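Local coordinates for protein probable acetyltransferase (Bacillus subtilis, PDB 1NSL) that probably transfers acetyl groups to protein N-termini, possibly those of ribosomal proteins, as a hexameric member of the acetyltransferase (GNAT) family, at residues Gly72-Asp76 with Gly77-Gly81; Tyr99-Lys103 with Glu104-Lys108. All blocks are in the same frame, centred on the assembly; numbering follows the deposited sequence.

Interaction 1 of 2, residues Gly72-Asp76 with Gly77-Gly81; sequences GLLYD and GSLCG
A tight beta hairpin, with a two-residue loop, D76 and G77, folded as a type I' turn and a classic beta bulge further along, brings L73, L74 and Y75 against S78, L79, C80 and G81. The turn runs from Y75 to S78, with D76 and G77 at its corner; G77 has backbone angles (phi 119°, psi -28°) that suit glycine. Y75 and S78 close the loop as a hydrogen-bonded pair: Y75 N reaches S78 O at 3.3 Å, and S78 N returns the bond to Y75 O at 3.2 Å. Next comes the non-hydrogen-bonded pair L74 and L79, whose side chains lie on one face of the sheet, the tip of one against the tip of the other, CD2 of L74 to CD2 of L79 at 4.1 Å. The register then slips by one residue. C80 and G81 both face L73, which gives its N-H to G81 O over a nearly straight 2.7 Å and accepts C80 N on its own carbonyl O. That same L73 O also receives a CA-H contact from L79. With SG set between its backbone N and carbonyl carbon (chi1 60°), C80 turns its sulfur along the first strand, 3.8 Å from CB of L73 and a little farther from CB of Y75. Outside the hairpin, L79 packs on L24 and L27 of helix 21-30, whereas L73 meets A114 of helix 110-124. At the exposed tip the carboxylate of D76 is hydrogen-bonded to H10. Such a turn is the classic companion of a two-residue beta hairpin, and here it links strands 69-75 and 78-89 within the mixed sheet of the acetyltransferase domain.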
loop_
_atom_site.group_PDB
_atom_site.type_symbol
_atom_site.label_atom_id
_atom_site.label_comp_id
_atom_site.label_asym_id
_atom_site.label_seq_id
_atom_site.Cartn_x
_atom_site.Cartn_y
_atom_site.Cartn_z
ATOM N N GLY C 72 -1.965 -0.305 -26.415
ATOM C CA GLY C 72 -2.308 -1.273 -27.429
ATOM C C GLY C 72 -2.310 -0.694 -28.837
ATOM O O GLY C 72 -2.643 0.473 -29.022
ATOM N N LEU C 73 -1.914 -1.506 -29.819
ATOM C CA LEU C 73 -2.028 -1.152 -31.232
ATOM C C LEU C 73 -3.319 -1.777 -31.763
ATOM O O LEU C 73 -3.603 -2.965 -31.589
ATOM C CB LEU C 73 -0.785 -1.576 -32.038
ATOM C CG LEU C 73 0.393 -0.662 -31.636
ATOM C CD1 LEU C 73 1.767 -1.158 -31.951
ATOM C CD2 LEU C 73 0.181 0.739 -32.160
ATOM N N LEU C 74 -4.140 -0.947 -32.388
ATOM C CA LEU C 74 -5.410 -1.410 -32.905
ATOM C C LEU C 74 -5.393 -1.099 -34.357
ATOM O O LEU C 74 -5.143 0.035 -34.724
ATOM C CB LEU C 74 -6.574 -0.603 -32.330
ATOM C CG LEU C 74 -6.749 -0.284 -30.862
ATOM C CD1 LEU C 74 -7.995 0.599 -30.623
ATOM C CD2 LEU C 74 -6.831 -1.546 -30.064
ATOM N N TYR C 75 -5.673 -2.096 -35.182
ATOM C CA TYR C 75 -5.850 -1.912 -36.612
ATOM C C TYR C 75 -7.348 -2.028 -36.849
ATOM O O TYR C 75 -7.977 -3.038 -36.551
ATOM C CB TYR C 75 -5.081 -2.961 -37.438
ATOM C CG TYR C 75 -5.422 -2.917 -38.926
ATOM C CD1 TYR C 75 -6.590 -3.510 -39.416
ATOM C CD2 TYR C 75 -4.603 -2.292 -39.820
ATOM C CE1 TYR C 75 -6.921 -3.464 -40.755
ATOM C CE2 TYR C 75 -4.927 -2.240 -41.184
ATOM C CZ TYR C 75 -6.085 -2.817 -41.647
ATOM O OH TYR C 75 -6.391 -2.725 -43.017
ATOM N N ASP C 76 -7.935 -0.973 -37.371
ATOM C CA ASP C 76 -9.361 -0.999 -37.658
ATOM C C ASP C 76 -10.244 -1.448 -36.548
ATOM O O ASP C 76 -11.313 -1.979 -36.786
ATOM C CB ASP C 76 -9.653 -1.825 -38.893
ATOM C CG ASP C 76 -9.543 -1.005 -40.136
ATOM O OD1 ASP C 76 -10.139 0.090 -40.155
ATOM O OD2 ASP C 76 -8.862 -1.340 -41.113
ATOM N N GLY C 77 -9.802 -1.210 -35.322
ATOM C CA GLY C 77 -10.643 -1.486 -34.190
ATOM C C GLY C 77 -10.096 -2.501 -33.218
ATOM O O GLY C 77 -10.442 -2.415 -32.030
ATOM N N SER C 78 -9.260 -3.450 -33.650
ATOM C CA SER C 78 -8.807 -4.437 -32.663
ATOM C C SER C 78 -7.320 -4.736 -32.481
ATOM O O SER C 78 -6.559 -4.718 -33.432
ATOM C CB SER C 78 -9.570 -5.725 -32.854
ATOM O OG SER C 78 -9.316 -6.230 -34.136
ATOM N N LEU C 79 -6.940 -5.045 -31.238
ATOM C CA LEU C 79 -5.556 -5.326 -30.843
ATOM C C LEU C 79 -4.772 -6.149 -31.807
ATOM O O LEU C 79 -5.127 -7.276 -32.077
ATOM C CB LEU C 79 -5.532 -6.128 -29.579
ATOM C CG LEU C 79 -5.338 -5.433 -28.263
ATOM C CD1 LEU C 79 -4.878 -6.493 -27.211
ATOM C CD2 LEU C 79 -4.334 -4.297 -28.393
ATOM N N CYS C 80 -3.658 -5.625 -32.273
ATOM C CA CYS C 80 -2.854 -6.397 -33.169
ATOM C C CYS C 80 -1.478 -6.340 -32.631
ATOM O O CYS C 80 -0.554 -6.918 -33.208
ATOM C CB CYS C 80 -2.871 -5.786 -34.556
ATOM S SG CYS C 80 -2.223 -4.103 -34.544
ATOM N N GLY C 81 -1.332 -5.628 -31.524
ATOM C CA GLY C 81 -0.025 -5.501 -30.873
ATOM C C GLY C 81 0.020 -4.456 -29.765
ATOM O O GLY C 81 -1.034 -4.038 -29.277
#

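Interaction 2 of 2, residues Tyr99-Lys103 with Glu104-Lys108; sequences YWIAK and EFEGK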
loop_
_atom_site.group_PDB
_atom_site.type_symbol
_atom_site.label_atom_id
_atom_site.label_comp_id
_atom_site.label_asym_id
_atom_site.label_seq_id
_atom_site.Cartn_x
_atom_site.Cartn_y
_atom_site.Cartn_z
ATOM N N TYR C 99 7.840 -2.372 -29.046
ATOM C CA TYR C 99 6.616 -2.574 -29.771
ATOM C C TYR C 99 6.689 -3.974 -30.256
ATOM O O TYR C 99 7.756 -4.472 -30.397
ATOM C CB TYR C 99 6.611 -1.649 -30.985
ATOM C CG TYR C 99 7.945 -1.598 -31.725
ATOM C CD1 TYR C 99 8.425 -2.700 -32.404
ATOM C CD2 TYR C 99 8.714 -0.446 -31.732
ATOM C CE1 TYR C 99 9.604 -2.669 -33.036
ATOM C CE2 TYR C 99 9.921 -0.398 -32.392
ATOM C CZ TYR C 99 10.365 -1.525 -33.035
ATOM O OH TYR C 99 11.563 -1.548 -33.706
ATOM N N TRP C 100 5.565 -4.632 -30.471
ATOM C CA TRP C 100 5.553 -5.943 -31.105
ATOM C C TRP C 100 4.267 -6.033 -31.819
ATOM O O TRP C 100 3.321 -5.308 -31.470
ATOM C CB TRP C 100 5.622 -7.087 -30.130
ATOM C CG TRP C 100 4.576 -7.173 -29.081
ATOM C CD1 TRP C 100 4.674 -6.688 -27.827
ATOM C CD2 TRP C 100 3.339 -7.883 -29.135
ATOM N NE1 TRP C 100 3.564 -7.007 -27.104
ATOM C CE2 TRP C 100 2.726 -7.749 -27.885
ATOM C CE3 TRP C 100 2.675 -8.616 -30.121
ATOM C CZ2 TRP C 100 1.481 -8.299 -27.590
ATOM C CZ3 TRP C 100 1.437 -9.177 -29.825
ATOM C CH2 TRP C 100 0.858 -9.016 -28.569
ATOM N N ILE C 101 4.197 -6.902 -32.815
ATOM C CA ILE C 101 2.956 -7.028 -33.526
ATOM C C ILE C 101 2.646 -8.486 -33.883
ATOM O O ILE C 101 3.512 -9.347 -33.851
ATOM C CB ILE C 101 3.025 -6.111 -34.695
ATOM C CG1 ILE C 101 1.640 -5.670 -35.120
ATOM C CG2 ILE C 101 3.803 -6.748 -35.832
ATOM C CD1 ILE C 101 1.623 -5.128 -36.599
ATOM N N ALA C 102 1.377 -8.800 -34.111
ATOM C CA ALA C 102 0.991 -10.179 -34.448
ATOM C C ALA C 102 1.304 -10.412 -35.908
ATOM O O ALA C 102 1.217 -9.493 -36.757
ATOM C CB ALA C 102 -0.448 -10.406 -34.200
ATOM N N LYS C 103 1.653 -11.642 -36.226
ATOM C CA LYS C 103 2.208 -11.837 -37.538
ATOM C C LYS C 103 1.286 -11.366 -38.648
ATOM O O LYS C 103 1.694 -10.679 -39.580
ATOM C CB LYS C 103 2.608 -13.282 -37.717
ATOM C CG LYS C 103 4.087 -13.481 -37.877
ATOM C CD LYS C 103 4.295 -14.516 -38.988
ATOM C CE LYS C 103 5.731 -14.664 -39.442
ATOM N NZ LYS C 103 5.752 -15.835 -40.364
ATOM N N GLU C 104 0.029 -11.717 -38.517
ATOM C CA GLU C 104 -0.968 -11.437 -39.519
ATOM C C GLU C 104 -1.064 -9.992 -39.840
ATOM O O GLU C 104 -1.800 -9.619 -40.728
ATOM C CB GLU C 104 -2.284 -11.822 -38.915
ATOM C CG GLU C 104 -2.021 -12.827 -37.822
ATOM C CD GLU C 104 -3.107 -12.880 -36.794
ATOM O OE1 GLU C 104 -3.202 -11.968 -35.934
ATOM O OE2 GLU C 104 -3.859 -13.866 -36.868
ATOM N N PHE C 105 -0.349 -9.171 -39.095
ATOM C CA PHE C 105 -0.464 -7.747 -39.259
ATOM C C PHE C 105 0.870 -7.248 -39.660
ATOM O O PHE C 105 1.100 -6.080 -39.709
ATOM C CB PHE C 105 -0.899 -7.146 -37.932
ATOM C CG PHE C 105 -2.348 -7.333 -37.662
ATOM C CD1 PHE C 105 -2.806 -8.410 -36.935
ATOM C CD2 PHE C 105 -3.270 -6.463 -38.184
ATOM C CE1 PHE C 105 -4.157 -8.584 -36.699
ATOM C CE2 PHE C 105 -4.628 -6.651 -37.965
ATOM C CZ PHE C 105 -5.066 -7.719 -37.233
ATOM N N GLU C 106 1.786 -8.136 -39.956
ATOM C CA GLU C 106 3.087 -7.668 -40.372
ATOM C C GLU C 106 3.124 -6.975 -41.740
ATOM O O GLU C 106 2.470 -7.400 -42.677
ATOM C CB GLU C 106 4.015 -8.850 -40.457
ATOM C CG GLU C 106 5.067 -8.847 -39.413
ATOM C CD GLU C 106 5.966 -10.017 -39.579
ATOM O OE1 GLU C 106 5.901 -10.644 -40.655
ATOM O OE2 GLU C 106 6.719 -10.311 -38.620
ATOM N N GLY C 107 3.922 -5.938 -41.868
ATOM C CA GLY C 107 4.119 -5.389 -43.210
ATOM C C GLY C 107 3.154 -4.347 -43.743
ATOM O O GLY C 107 3.067 -4.087 -44.953
ATOM N N LYS C 108 2.403 -3.757 -42.832
ATOM C CA LYS C 108 1.480 -2.762 -43.255
ATOM C C LYS C 108 1.952 -1.474 -42.702
ATOM O O LYS C 108 1.256 -0.500 -42.767
ATOM C CB LYS C 108 0.130 -3.093 -42.717
ATOM C CG LYS C 108 -0.261 -4.522 -42.919
ATOM C CD LYS C 108 -1.701 -4.695 -42.447
ATOM C CE LYS C 108 -2.419 -5.752 -43.291
ATOM N NZ LYS C 108 -3.596 -6.332 -42.562
#
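Backbone hydrogen bonds round a short 3-10 turn, apolar contacts beside it and a loose pairing of charges join I101, A102 and K103 to F105 and E106 where strand 94-101 ends. Among the polar contacts, the carbonyls of A102 and K103 are used in succession, each by the amide three residues on. F105 N donates to A102 O over 2.8 Å, although the placing of that nitrogen is less sure. E106 N meets K103 O at 2.6 Å and an N-H...O angle of 163°. The apolar group is built round CB and one ring edge of F105. The chain of I101 is extended, with CG1 opposite the backbone N (chi1 -153°) and CD1 carried outward to lie 3.5 Å from CB of F105; the two side chains cross at about a right angle. A102 takes the neighbouring place, its methyl lying at the edge of the phenyl ring and near the ring plane, with CB 4.1 Å from CD1 of F105. Beyond the turn, I101 packs on I110 and I111 of helix 110-124, and F105 on C80 of strand 78-89, so I101 faces the helix while F105 lies on the neighbouring strand. The charged chains of K103 and E106 run obliquely past one another on the outer side. Their charged atoms do not touch, K103 NZ standing 5.2 Å from E106 OE1, while E106 OE2 has a long, weak ion pair with R34. The chemistry therefore divides the work: main-chain bonds define the turn and the hydrocarbon of I101, A102 and F105 seats it against the fold, while the opposite charges probably contribute no more than a modest, solvent-weakened attraction.

Interactions 1 and 2 follow in series along the chain, with centres about 10 Å apart on the same side of the chain's centre. Their strands, 78-89 and 94-101, are consecutive in sequence and adjacent in the one mixed sheet, so the hairpin of 72-81 and the strand end at 99-108 meet directly. C80 is where they meet: its O lies 2.8 Å from A102 N, a probable hydrogen bond, and its CB packs 3.5 Å from CG of F105. Y75 adds CB against CE2 of the same ring. Hairpin and turn thus form one continuous patch at the sheet's end, beside helix 110-124 within the acetyltransferase domain.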